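Local coordinates for protein histone-lysine N-methyltransferase family member SUVH9 (Arabidopsis thaliana, PDB 4NJ5) that takes part in gene silencing and may bind methylated DNA and recruit RNA polymerase V to chromatin, apparently without methyltransferase activity of its own, at residues A[24-29]-A[425-430]; A[116-121]-A[162-167]; A[330-335]-A[432-437]. One frame throughout, in Å; residues are numbered along the deposited sequence.

How the contacts relate
Contacts 1 and 3 are neighbours, their centres about 9 Å apart, whereas contact 2 stands alone, its centre about 34 Å from that of contact 1 and about 43 Å from that of contact 3. Both neighbours use the long loop between helix 397-405 and strand 448-450 in the SET region: 425-430 lies against helix 8-35, while the loop residues 432-437 lie against the pre-SET loop 330-335. They touch directly, with G425 O 2.7 Å from R332 NH2. Their segments alternate along the chain, and because both use this one SET loop, it touches the N-terminal helix and the pre-SET region alike. Contact 2, nested between the ends of contact 1, joins a strand and a helix within the SRA domain.

Contact 1: A[24-29]-A[425-430]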
ATOM      1  N   ASP A  24      -0.287  -0.616  10.883  1.00 19.56           N
ATOM      2  CA  ASP A  24      -0.994  -1.636  10.110  1.00 26.45           C
ATOM      3  C   ASP A  24      -0.922  -3.034  10.738  1.00 28.93           C
ATOM      4  O   ASP A  24      -1.907  -3.788  10.700  1.00 30.91           O
ATOM      5  CB  ASP A  24      -0.523  -1.650   8.651  1.00 25.10           C
ATOM      6  CG  ASP A  24      -1.137  -0.524   7.833  1.00 23.43           C
ATOM      7  OD1 ASP A  24      -2.331  -0.221   8.043  1.00 24.21           O
ATOM      8  OD2 ASP A  24      -0.428   0.060   6.983  1.00 18.69           O
ATOM      9  N   SER A  25       0.225  -3.377  11.325  1.00 32.52           N
ATOM     10  CA  SER A  25       0.334  -4.651  12.035  1.00 31.15           C
ATOM     11  C   SER A  25      -0.642  -4.720  13.207  1.00 31.72           C
ATOM     12  O   SER A  25      -1.305  -5.739  13.417  1.00 33.34           O
ATOM     13  CB  SER A  25       1.759  -4.885  12.533  1.00 21.95           C
ATOM     14  OG  SER A  25       2.656  -4.979  11.445  1.00 21.79           O
ATOM     15  N   LEU A  26      -0.725  -3.628  13.963  1.00 22.60           N
ATOM     16  CA  LEU A  26      -1.624  -3.548  15.111  1.00 25.86           C
ATOM     17  C   LEU A  26      -3.083  -3.695  14.680  1.00 28.43           C
ATOM     18  O   LEU A  26      -3.833  -4.489  15.263  1.00 25.15           O
ATOM     19  CB  LEU A  26      -1.429  -2.223  15.849  1.00 25.88           C
ATOM     20  CG  LEU A  26      -1.489  -2.217  17.378  1.00 28.75           C
ATOM     21  CD1 LEU A  26      -1.882  -0.827  17.857  1.00 28.53           C
ATOM     22  CD2 LEU A  26      -2.451  -3.264  17.923  1.00 28.77           C
ATOM     23  N   ARG A  27      -3.480  -2.920  13.672  1.00 22.86           N
ATOM     24  CA  ARG A  27      -4.817  -3.053  13.100  1.00 27.59           C
ATOM     25  C   ARG A  27      -5.117  -4.507  12.777  1.00 25.11           C
ATOM     26  O   ARG A  27      -6.122  -5.063  13.231  1.00 26.71           O
ATOM     27  CB  ARG A  27      -4.946  -2.237  11.815  1.00 28.28           C
ATOM     28  CG  ARG A  27      -5.433  -0.818  11.988  1.00 26.16           C
ATOM     29  CD  ARG A  27      -5.991  -0.286  10.671  1.00 27.01           C
ATOM     30  NE  ARG A  27      -5.154  -0.648   9.528  1.00 26.66           N
ATOM     31  CZ  ARG A  27      -5.476  -1.567   8.621  1.00 26.37           C
ATOM     32  NH1 ARG A  27      -6.626  -2.223   8.717  1.00 25.89           N
ATOM     33  NH2 ARG A  27      -4.646  -1.831   7.619  1.00 22.19           N
ATOM     34  N   MET A  28      -4.229  -5.119  11.997  1.00 23.34           N
ATOM     35  CA  MET A  28      -4.428  -6.501  11.576  1.00 24.13           C
ATOM     36  C   MET A  28      -4.557  -7.443  12.772  1.00 25.57           C
ATOM     37  O   MET A  28      -5.337  -8.394  12.741  1.00 26.83           O
ATOM     38  CB  MET A  28      -3.306  -6.946  10.635  1.00 23.35           C
ATOM     39  CG  MET A  28      -3.374  -6.281   9.263  1.00 22.46           C
ATOM     40  SD  MET A  28      -1.971  -6.676   8.205  1.00 25.24           S
ATOM     41  CE  MET A  28      -2.139  -8.459   8.084  1.00 23.94           C
ATOM     42  N   PHE A  29      -3.807  -7.160  13.833  1.00 25.64           N
ATOM     43  CA  PHE A  29      -3.871  -7.976  15.038  1.00 27.22           C
ATOM     44  C   PHE A  29      -5.224  -7.872  15.733  1.00 28.68           C
ATOM     45  O   PHE A  29      -5.791  -8.881  16.155  1.00 30.32           O
ATOM     46  CB  PHE A  29      -2.764  -7.594  16.017  1.00 27.23           C
ATOM     47  CG  PHE A  29      -2.902  -8.247  17.363  1.00 29.12           C
ATOM     48  CD1 PHE A  29      -2.577  -9.585  17.534  1.00 30.10           C
ATOM     49  CD2 PHE A  29      -3.362  -7.526  18.456  1.00 30.13           C
ATOM     50  CE1 PHE A  29      -2.705 -10.193  18.767  1.00 32.06           C
ATOM     51  CE2 PHE A  29      -3.494  -8.129  19.696  1.00 33.77           C
ATOM     52  CZ  PHE A  29      -3.164  -9.465  19.853  1.00 33.17           C
ATOM     53  N   GLY A 425       4.565  -7.095  11.206  1.00 21.84           N
ATOM     54  CA  GLY A 425       3.860  -7.969  12.128  1.00 21.28           C
ATOM     55  C   GLY A 425       4.354  -7.874  13.564  1.00 22.58           C
ATOM     56  O   GLY A 425       3.752  -8.448  14.471  1.00 22.37           O
ATOM     57  N   ASP A 426       5.452  -7.151  13.771  1.00 22.73           N
ATOM     58  CA  ASP A 426       6.013  -6.963  15.108  1.00 26.26           C
ATOM     59  C   ASP A 426       5.169  -5.964  15.897  1.00 26.17           C
ATOM     60  O   ASP A 426       4.963  -4.834  15.468  1.00 25.36           O
ATOM     61  CB  ASP A 426       7.474  -6.493  15.026  1.00 31.67           C
ATOM     62  CG  ASP A 426       8.188  -6.511  16.378  1.00 36.42           C
ATOM     63  OD1 ASP A 426       7.581  -6.123  17.394  1.00 35.42           O
ATOM     64  OD2 ASP A 426       9.368  -6.915  16.424  1.00 40.09           O
ATOM     65  N   LEU A 427       4.695  -6.394  17.061  1.00 30.74           N
ATOM     66  CA  LEU A 427       3.858  -5.562  17.914  1.00 32.59           C
ATOM     67  C   LEU A 427       4.525  -5.317  19.257  1.00 33.45           C
ATOM     68  O   LEU A 427       3.870  -4.907  20.218  1.00 32.14           O
ATOM     69  CB  LEU A 427       2.514  -6.249  18.147  1.00 38.05           C
ATOM     70  CG  LEU A 427       1.736  -6.642  16.894  1.00 36.07           C
ATOM     71  CD1 LEU A 427       0.548  -7.505  17.269  1.00 34.07           C
ATOM     72  CD2 LEU A 427       1.292  -5.396  16.159  1.00 35.72           C
ATOM     73  N   SER A 428       5.828  -5.575  19.325  1.00 35.02           N
ATOM     74  CA  SER A 428       6.550  -5.500  20.592  1.00 38.70           C
ATOM     75  C   SER A 428       6.663  -4.076  21.141  1.00 37.54           C
ATOM     76  O   SER A 428       6.957  -3.893  22.321  1.00 38.07           O
ATOM     77  CB  SER A 428       7.939  -6.130  20.467  1.00 50.00           C
ATOM     78  OG  SER A 428       8.820  -5.273  19.759  1.00 54.68           O
ATOM     79  N   GLN A 429       6.438  -3.075  20.292  1.00 30.77           N
ATOM     80  CA  GLN A 429       6.493  -1.684  20.733  1.00 35.31           C
ATOM     81  C   GLN A 429       5.144  -1.208  21.265  1.00 35.09           C
ATOM     82  O   GLN A 429       5.048  -0.142  21.871  1.00 40.46           O
ATOM     83  CB  GLN A 429       6.992  -0.764  19.610  1.00 45.00           C
ATOM     84  CG  GLN A 429       8.391  -1.064  19.092  1.00 51.85           C
ATOM     85  CD  GLN A 429       9.176   0.188  18.725  1.00 58.56           C
ATOM     86  OE1 GLN A 429       8.998   1.244  19.331  1.00 61.21           O
ATOM     87  NE2 GLN A 429      10.054   0.070  17.729  1.00 59.54           N
ATOM     88  N   VAL A 430       4.113  -2.012  21.031  1.00 32.13           N
ATOM     89  CA  VAL A 430       2.765  -1.705  21.494  1.00 33.38           C
ATOM     90  C   VAL A 430       2.358  -2.660  22.620  1.00 38.31           C
ATOM     91  O   VAL A 430       1.800  -2.243  23.640  1.00 41.38           O
ATOM     92  CB  VAL A 430       1.742  -1.784  20.336  1.00 35.50           C
ATOM     93  CG1 VAL A 430       0.330  -2.012  20.853  1.00 38.11           C
ATOM     94  CG2 VAL A 430       1.821  -0.531  19.470  1.00 28.65           C
TER
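G425 opens the loop side of the contact by giving its backbone N-H to S25 OG, at 2.9 Å and with a bent N-H...O angle of 141°. S25 OG is anti to its own carbonyl carbon and beside the backbone N (chi1 -63°), where it also hydrogen-bonds to M21 O one turn earlier. G425 has a positive phi (93°), at which a CB would press on the preceding carbonyl oxygen. D426 points away from the helix; its OD1 accepts from S428 N at 2.7 Å, forming an Asx turn, and from S428 OG as well. L427 then carries the apolar contact by splitting its two methyls. CD2 lies against the helix backbone, 3.5 Å from L26 N, while CD1 meets F29 at the CB-CG junction, 3.5 Å from F29 CG and oblique to the ring. V430, whose amide bonds back to L427 O, closes the segment with both methyls near the tip of L26; its CG1 is 3.9 Å from L26 CD1. This is a helix flank gripped by an irregular SET-region loop with one polar bond at its start and apolar contacts beyond. Helix 46-60 lies beside this apolar end, M57 touching both L26 and V430, while W424 packs on S25 and M28 of helix 8-35.

Contact 2: A[116-121]-A[162-167]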
ATOM      1  N   PRO A 116      -4.827  31.038  17.862  1.00 41.22           N
ATOM      2  CA  PRO A 116      -4.975  29.755  17.171  1.00 38.45           C
ATOM      3  C   PRO A 116      -4.821  29.903  15.660  1.00 33.76           C
ATOM      4  O   PRO A 116      -5.344  30.846  15.070  1.00 32.10           O
ATOM      5  CB  PRO A 116      -6.403  29.329  17.528  1.00 37.68           C
ATOM      6  CG  PRO A 116      -7.102  30.597  17.890  1.00 39.06           C
ATOM      7  CD  PRO A 116      -6.061  31.436  18.558  1.00 41.85           C
ATOM      8  N   ILE A 117      -4.087  28.976  15.054  1.00 30.98           N
ATOM      9  CA  ILE A 117      -3.877  28.966  13.613  1.00 33.77           C
ATOM     10  C   ILE A 117      -4.136  27.576  13.045  1.00 27.89           C
ATOM     11  O   ILE A 117      -3.737  26.574  13.628  1.00 27.74           O
ATOM     12  CB  ILE A 117      -2.454  29.427  13.241  1.00 34.25           C
ATOM     13  CG1 ILE A 117      -1.412  28.719  14.112  1.00 33.75           C
ATOM     14  CG2 ILE A 117      -2.326  30.933  13.401  1.00 32.57           C
ATOM     15  CD1 ILE A 117       0.021  28.977  13.690  1.00 32.78           C
ATOM     16  N   ALA A 118      -4.821  27.524  11.909  1.00 26.68           N
ATOM     17  CA  ALA A 118      -5.140  26.256  11.272  1.00 25.13           C
ATOM     18  C   ALA A 118      -3.881  25.657  10.660  1.00 24.85           C
ATOM     19  O   ALA A 118      -3.119  26.359  10.001  1.00 25.46           O
ATOM     20  CB  ALA A 118      -6.199  26.459  10.211  1.00 24.33           C
ATOM     21  N   THR A 119      -3.661  24.364  10.878  1.00 24.12           N
ATOM     22  CA  THR A 119      -2.450  23.721  10.373  1.00 28.14           C
ATOM     23  C   THR A 119      -2.743  22.633   9.347  1.00 28.89           C
ATOM     24  O   THR A 119      -1.839  22.173   8.643  1.00 26.80           O
ATOM     25  CB  THR A 119      -1.619  23.099  11.509  1.00 28.01           C
ATOM     26  OG1 THR A 119      -2.411  22.126  12.201  1.00 24.01           O
ATOM     27  CG2 THR A 119      -1.160  24.172  12.485  1.00 31.05           C
ATOM     28  N   SER A 120      -4.003  22.222   9.262  1.00 26.81           N
ATOM     29  CA  SER A 120      -4.357  21.121   8.384  1.00 28.17           C
ATOM     30  C   SER A 120      -5.842  21.093   8.053  1.00 28.89           C
ATOM     31  O   SER A 120      -6.688  21.305   8.926  1.00 29.62           O
ATOM     32  CB  SER A 120      -3.944  19.794   9.023  1.00 26.23           C
ATOM     33  OG  SER A 120      -3.806  18.784   8.043  1.00 29.73           O
ATOM     34  N   VAL A 121      -6.154  20.823   6.789  1.00 19.86           N
ATOM     35  CA  VAL A 121      -7.541  20.682   6.364  1.00 21.26           C
ATOM     36  C   VAL A 121      -7.774  19.383   5.607  1.00 19.16           C
ATOM     37  O   VAL A 121      -6.886  18.877   4.923  1.00 18.95           O
ATOM     38  CB  VAL A 121      -8.008  21.867   5.488  1.00 20.15           C
ATOM     39  CG1 VAL A 121      -8.072  23.146   6.311  1.00 20.81           C
ATOM     40  CG2 VAL A 121      -7.090  22.037   4.292  1.00 20.28           C
ATOM     41  N   LEU A 162     -12.015  30.724  12.857  1.00 34.40           N
ATOM     42  CA  LEU A 162     -11.137  31.797  13.307  1.00 31.46           C
ATOM     43  C   LEU A 162      -9.689  31.408  13.055  1.00 31.07           C
ATOM     44  O   LEU A 162      -8.878  32.238  12.653  1.00 36.82           O
ATOM     45  CB  LEU A 162     -11.351  32.090  14.795  1.00 22.41           C
ATOM     46  CG  LEU A 162     -10.519  33.217  15.421  1.00 24.38           C
ATOM     47  CD1 LEU A 162     -10.731  34.531  14.687  1.00 24.46           C
ATOM     48  CD2 LEU A 162     -10.845  33.375  16.900  1.00 25.38           C
ATOM     49  N   ALA A 163      -9.375  30.137  13.276  1.00 21.24           N
ATOM     50  CA  ALA A 163      -8.022  29.639  13.057  1.00 21.81           C
ATOM     51  C   ALA A 163      -7.623  29.743  11.585  1.00 21.23           C
ATOM     52  O   ALA A 163      -6.487  30.089  11.270  1.00 22.22           O
ATOM     53  CB  ALA A 163      -7.901  28.211  13.544  1.00 28.10           C
ATOM     54  N   MET A 164      -8.563  29.441  10.694  1.00 20.41           N
ATOM     55  CA  MET A 164      -8.345  29.588   9.258  1.00 21.88           C
ATOM     56  C   MET A 164      -8.046  31.047   8.935  1.00 24.95           C
ATOM     57  O   MET A 164      -7.069  31.353   8.245  1.00 26.98           O
ATOM     58  CB  MET A 164      -9.575  29.122   8.468  1.00 21.75           C
ATOM     59  CG  MET A 164      -9.845  27.625   8.522  1.00 21.87           C
ATOM     60  SD  MET A 164      -8.604  26.638   7.659  1.00 28.60           S
ATOM     61  CE  MET A 164      -8.984  27.010   5.947  1.00 24.98           C
ATOM     62  N   GLU A 165      -8.894  31.940   9.443  1.00 25.31           N
ATOM     63  CA  GLU A 165      -8.711  33.379   9.269  1.00 28.20           C
ATOM     64  C   GLU A 165      -7.315  33.828   9.696  1.00 29.03           C
ATOM     65  O   GLU A 165      -6.620  34.545   8.974  1.00 25.05           O
ATOM     66  CB  GLU A 165      -9.793  34.129  10.055  1.00 47.03           C
ATOM     67  CG  GLU A 165      -9.374  35.487  10.594  1.00 52.48           C
ATOM     68  CD  GLU A 165      -9.248  36.537   9.512  1.00 59.89           C
ATOM     69  OE1 GLU A 165      -9.915  36.402   8.464  1.00 59.02           O
ATOM     70  OE2 GLU A 165      -8.486  37.503   9.716  1.00 66.26           O
ATOM     71  N   ARG A 166      -6.913  33.385  10.877  1.00 31.00           N
ATOM     72  CA  ARG A 166      -5.620  33.742  11.427  1.00 32.01           C
ATOM     73  C   ARG A 166      -4.474  33.192  10.581  1.00 33.40           C
ATOM     74  O   ARG A 166      -3.456  33.861  10.394  1.00 31.58           O
ATOM     75  CB  ARG A 166      -5.502  33.241  12.866  1.00 34.52           C
ATOM     76  CG  ARG A 166      -5.544  34.351  13.897  1.00 41.19           C
ATOM     77  CD  ARG A 166      -6.773  35.236  13.735  1.00 42.91           C
ATOM     78  NE  ARG A 166      -6.527  36.579  14.253  1.00 52.17           N
ATOM     79  CZ  ARG A 166      -6.187  37.619  13.497  1.00 58.43           C
ATOM     80  NH1 ARG A 166      -6.076  37.477  12.183  1.00 56.29           N
ATOM     81  NH2 ARG A 166      -5.971  38.803  14.054  1.00 62.94           N
ATOM     82  N   SER A 167      -4.640  31.977  10.069  1.00 26.82           N
ATOM     83  CA  SER A 167      -3.621  31.390   9.207  1.00 28.53           C
ATOM     84  C   SER A 167      -3.494  32.167   7.904  1.00 28.82           C
ATOM     85  O   SER A 167      -2.395  32.294   7.360  1.00 27.20           O
ATOM     86  CB  SER A 167      -3.898  29.909   8.944  1.00 34.51           C
ATOM     87  OG  SER A 167      -3.440  29.116  10.026  1.00 35.03           O
TER
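A118 and A163 meet beside the closest CA approach, that of I117 and A163, and their side chains are small: the methyl carbons A118 CB and A163 CB are 4.1 Å apart. The short segments of strand and helix cross at 92°, with axes approaching to 5.5 Å. Here A118 N donates to A163 O over 3.1 Å, coming from above the carbonyl plane, while the helix's own S167 N reaches the same oxygen from the other face. S167 OG in turn donates to A118 O at 2.8 Å, in the carbonyl plane and on a lone pair; chi1 of -82° sets this hydroxyl beside its own backbone N. Helix 159-169 packs across strand 117-124 of the mixed SRA-domain sheet, which pairs with 103-106 on one side and 174-180 on the other, with a classic beta bulge at T119 and S120 opposite D104. The buried side continues with M164, whose chain bends at chi2 (-68°) to bring SD within 3.5 Å of A118 CB and 3.8 Å of V121 CG1; the M164 side chain also touches I103, Y216 and L218. In contrast to this buried A118, S167 and M164 side, P116 and R166 are partly exposed. Side chains fit more loosely here, P116 CB being 4.4 Å from A163 CB, though the carbonyl P116 O receives a CA-H...O contact from A163 CA. R166 lays its aliphatic root here, CB 3.3 Å from P116 O, while its guanidinium leads away to a salt bridge with E115 and a cation-pi contact with Y169.

Contact 3: A[330-335]-A[432-437]; sequences LIRQKP and ADFERP
The guanidinium of R332 has P437 CD over the centre of one face, 3.6 Å from R332 CZ, and F434 reaches it tip to tip. R332 NH2 lies in the plane of the F434 ring, at its edge, 3.6 Å from F434 CZ, with the two flat groups turned 33° apart. On one face of that ring sits R436 N, offset toward the rim. The R436 guanidinium is covered on one face by R332 CD, again toward the rim, and the two guanidinium planes stand 83° apart. At the edge of this second group Q333 O accepts from R436 NH2 over 2.8 Å, nearly in the guanidinium plane and with an N-H...O angle of 160°. R436 is extended from CG to NE, and its tip passes the oppositely running R332 to that carbonyl. R332 NH1 forms a salt bridge with E321, which the P437 side chain also touches. An alanine in place of R332 would probably leave E321 without its charged mate and open a gap beside P437 CD and F434 CZ. Two like charges nevertheless lie close, R332 NE 4.2 Å from R436 NH2. The carboxylate of E321 and the carbonyl oxygen of Q333 are likely to offset that repulsion, so the pre-SET and SET loops meet through arginines whose polar ends have separate partners.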
ATOM      1  N   LEU A 330      -0.841 -10.799   4.095  1.00 17.04           N
ATOM      2  CA  LEU A 330       0.253 -11.437   4.822  1.00 19.15           C
ATOM      3  C   LEU A 330       0.404 -10.804   6.203  1.00 20.53           C
ATOM      4  O   LEU A 330       0.471  -9.582   6.325  1.00 16.47           O
ATOM      5  CB  LEU A 330       1.571 -11.325   4.047  1.00 19.09           C
ATOM      6  CG  LEU A 330       2.769 -12.031   4.701  1.00 22.87           C
ATOM      7  CD1 LEU A 330       2.576 -13.539   4.689  1.00 19.09           C
ATOM      8  CD2 LEU A 330       4.085 -11.655   4.030  1.00 24.27           C
ATOM      9  N   ILE A 331       0.454 -11.639   7.238  1.00 27.24           N
ATOM     10  CA  ILE A 331       0.592 -11.157   8.609  1.00 28.94           C
ATOM     11  C   ILE A 331       2.055 -10.876   8.960  1.00 33.28           C
ATOM     12  O   ILE A 331       2.389  -9.791   9.440  1.00 37.13           O
ATOM     13  CB  ILE A 331      -0.010 -12.156   9.620  1.00 19.02           C
ATOM     14  CG1 ILE A 331      -1.498 -12.383   9.326  1.00 17.85           C
ATOM     15  CG2 ILE A 331       0.184 -11.655  11.045  1.00 18.88           C
ATOM     16  CD1 ILE A 331      -2.129 -13.509  10.131  1.00 18.44           C
ATOM     17  N   ARG A 332       2.919 -11.858   8.714  1.00 29.28           N
ATOM     18  CA  ARG A 332       4.358 -11.715   8.925  1.00 25.55           C
ATOM     19  C   ARG A 332       5.122 -12.551   7.894  1.00 23.07           C
ATOM     20  O   ARG A 332       4.557 -13.469   7.308  1.00 24.23           O
ATOM     21  CB  ARG A 332       4.741 -12.158  10.339  1.00 20.23           C
ATOM     22  CG  ARG A 332       4.408 -13.617  10.659  1.00 19.95           C
ATOM     23  CD  ARG A 332       4.709 -13.942  12.118  1.00 20.97           C
ATOM     24  NE  ARG A 332       4.659 -12.740  12.944  1.00 38.04           N
ATOM     25  CZ  ARG A 332       3.574 -12.292  13.570  1.00 28.92           C
ATOM     26  NH1 ARG A 332       2.427 -12.950  13.485  1.00 24.92           N
ATOM     27  NH2 ARG A 332       3.643 -11.183  14.286  1.00 29.99           N
ATOM     28  N   GLN A 333       6.397 -12.233   7.671  1.00 19.09           N
ATOM     29  CA  GLN A 333       7.261 -13.050   6.816  1.00 24.95           C
ATOM     30  C   GLN A 333       7.480 -14.441   7.424  1.00 24.98           C
ATOM     31  O   GLN A 333       7.544 -14.590   8.644  1.00 24.29           O
ATOM     32  CB  GLN A 333       8.632 -12.378   6.613  1.00 19.32           C
ATOM     33  CG  GLN A 333       8.632 -11.114   5.755  1.00 21.54           C
ATOM     34  CD  GLN A 333      10.042 -10.636   5.429  1.00 22.60           C
ATOM     35  OE1 GLN A 333      10.976 -11.435   5.341  1.00 21.87           O
ATOM     36  NE2 GLN A 333      10.201  -9.327   5.251  1.00 21.87           N
ATOM     37  N   LYS A 334       7.589 -15.453   6.568  1.00 19.11           N
ATOM     38  CA  LYS A 334       7.945 -16.814   6.985  1.00 25.96           C
ATOM     39  C   LYS A 334       8.810 -17.459   5.895  1.00 22.45           C
ATOM     40  O   LYS A 334       8.719 -17.074   4.740  1.00 19.92           O
ATOM     41  CB  LYS A 334       6.699 -17.664   7.326  1.00 30.28           C
ATOM     42  CG  LYS A 334       5.402 -17.219   6.670  1.00 34.59           C
ATOM     43  CD  LYS A 334       4.234 -17.270   7.671  1.00 41.81           C
ATOM     44  CE  LYS A 334       4.175 -18.596   8.432  1.00 50.68           C
ATOM     45  NZ  LYS A 334       3.751 -19.731   7.564  1.00 54.69           N
ATOM     46  N   PRO A 335       9.664 -18.429   6.253  1.00 20.87           N
ATOM     47  CA  PRO A 335      10.556 -19.010   5.237  1.00 21.13           C
ATOM     48  C   PRO A 335       9.813 -19.821   4.176  1.00 20.51           C
ATOM     49  O   PRO A 335      10.322 -20.015   3.069  1.00 24.63           O
ATOM     50  CB  PRO A 335      11.465 -19.939   6.053  1.00 22.49           C
ATOM     51  CG  PRO A 335      10.658 -20.291   7.260  1.00 23.27           C
ATOM     52  CD  PRO A 335       9.829 -19.068   7.568  1.00 21.90           C
ATOM     53  N   ALA A 432       3.782  -5.307  25.357  1.00 71.33           N
ATOM     54  CA  ALA A 432       4.975  -5.742  26.080  1.00 77.93           C
ATOM     55  C   ALA A 432       5.148  -7.261  26.084  1.00 81.07           C
ATOM     56  O   ALA A 432       6.272  -7.765  26.066  1.00 83.19           O
ATOM     57  CB  ALA A 432       4.948  -5.210  27.511  1.00 60.24           C
ATOM     58  N   ASP A 433       4.033  -7.981  26.099  1.00 68.36           N
ATOM     59  CA  ASP A 433       4.058  -9.436  26.215  1.00 68.44           C
ATOM     60  C   ASP A 433       4.121 -10.148  24.863  1.00 64.66           C
ATOM     61  O   ASP A 433       4.058 -11.375  24.801  1.00 64.61           O
ATOM     62  CB  ASP A 433       2.842  -9.922  27.007  1.00 65.90           C
ATOM     63  CG  ASP A 433       1.531  -9.433  26.421  1.00 63.85           C
ATOM     64  OD1 ASP A 433       1.521  -8.346  25.805  1.00 61.48           O
ATOM     65  OD2 ASP A 433       0.510 -10.134  26.578  1.00 63.91           O
ATOM     66  N   PHE A 434       4.250  -9.377  23.787  1.00 52.92           N
ATOM     67  CA  PHE A 434       4.273  -9.940  22.439  1.00 45.97           C
ATOM     68  C   PHE A 434       5.508 -10.794  22.171  1.00 44.15           C
ATOM     69  O   PHE A 434       6.638 -10.364  22.397  1.00 45.36           O
ATOM     70  CB  PHE A 434       4.169  -8.832  21.385  1.00 45.61           C
ATOM     71  CG  PHE A 434       4.501  -9.286  19.985  1.00 42.17           C
ATOM     72  CD1 PHE A 434       3.567  -9.970  19.224  1.00 40.06           C
ATOM     73  CD2 PHE A 434       5.744  -9.019  19.430  1.00 42.56           C
ATOM     74  CE1 PHE A 434       3.869 -10.385  17.934  1.00 39.96           C
ATOM     75  CE2 PHE A 434       6.051  -9.432  18.146  1.00 42.04           C
ATOM     76  CZ  PHE A 434       5.112 -10.116  17.396  1.00 40.25           C
ATOM     77  N   GLU A 435       5.276 -12.007  21.685  1.00 40.87           N
ATOM     78  CA  GLU A 435       6.348 -12.884  21.233  1.00 45.71           C
ATOM     79  C   GLU A 435       6.122 -13.211  19.765  1.00 34.84           C
ATOM     80  O   GLU A 435       5.009 -13.549  19.368  1.00 30.08           O
ATOM     81  CB  GLU A 435       6.385 -14.170  22.065  1.00 86.72           C
ATOM     82  CG  GLU A 435       6.779 -15.420  21.280  1.00 94.29           C
ATOM     83  CD  GLU A 435       6.900 -16.658  22.153  1.00101.46           C
ATOM     84  OE1 GLU A 435       7.188 -16.515  23.361  1.00104.00           O
ATOM     85  OE2 GLU A 435       6.708 -17.778  21.631  1.00102.96           O
ATOM     86  N   ARG A 436       7.164 -13.094  18.952  1.00 43.29           N
ATOM     87  CA  ARG A 436       7.025 -13.423  17.539  1.00 43.09           C
ATOM     88  C   ARG A 436       6.865 -14.927  17.364  1.00 42.85           C
ATOM     89  O   ARG A 436       7.659 -15.704  17.895  1.00 43.18           O
ATOM     90  CB  ARG A 436       8.224 -12.931  16.725  1.00 36.46           C
ATOM     91  CG  ARG A 436       7.942 -12.893  15.231  1.00 33.83           C
ATOM     92  CD  ARG A 436       9.212 -12.800  14.401  1.00 32.41           C
ATOM     93  NE  ARG A 436       8.907 -12.533  12.998  1.00 32.52           N
ATOM     94  CZ  ARG A 436       8.541 -13.461  12.118  1.00 28.12           C
ATOM     95  NH1 ARG A 436       8.433 -14.728  12.490  1.00 31.80           N
ATOM     96  NH2 ARG A 436       8.282 -13.120  10.864  1.00 23.79           N
ATOM     97  N   PRO A 437       5.821 -15.340  16.633  1.00 44.51           N
ATOM     98  CA  PRO A 437       5.631 -16.749  16.287  1.00 48.80           C
ATOM     99  C   PRO A 437       6.858 -17.285  15.563  1.00 55.20           C
ATOM    100  O   PRO A 437       7.535 -16.530  14.868  1.00 55.07           O
ATOM    101  CB  PRO A 437       4.432 -16.711  15.342  1.00 39.03           C
ATOM    102  CG  PRO A 437       3.660 -15.525  15.784  1.00 38.09           C
ATOM    103  CD  PRO A 437       4.697 -14.508  16.171  1.00 39.93           C
TER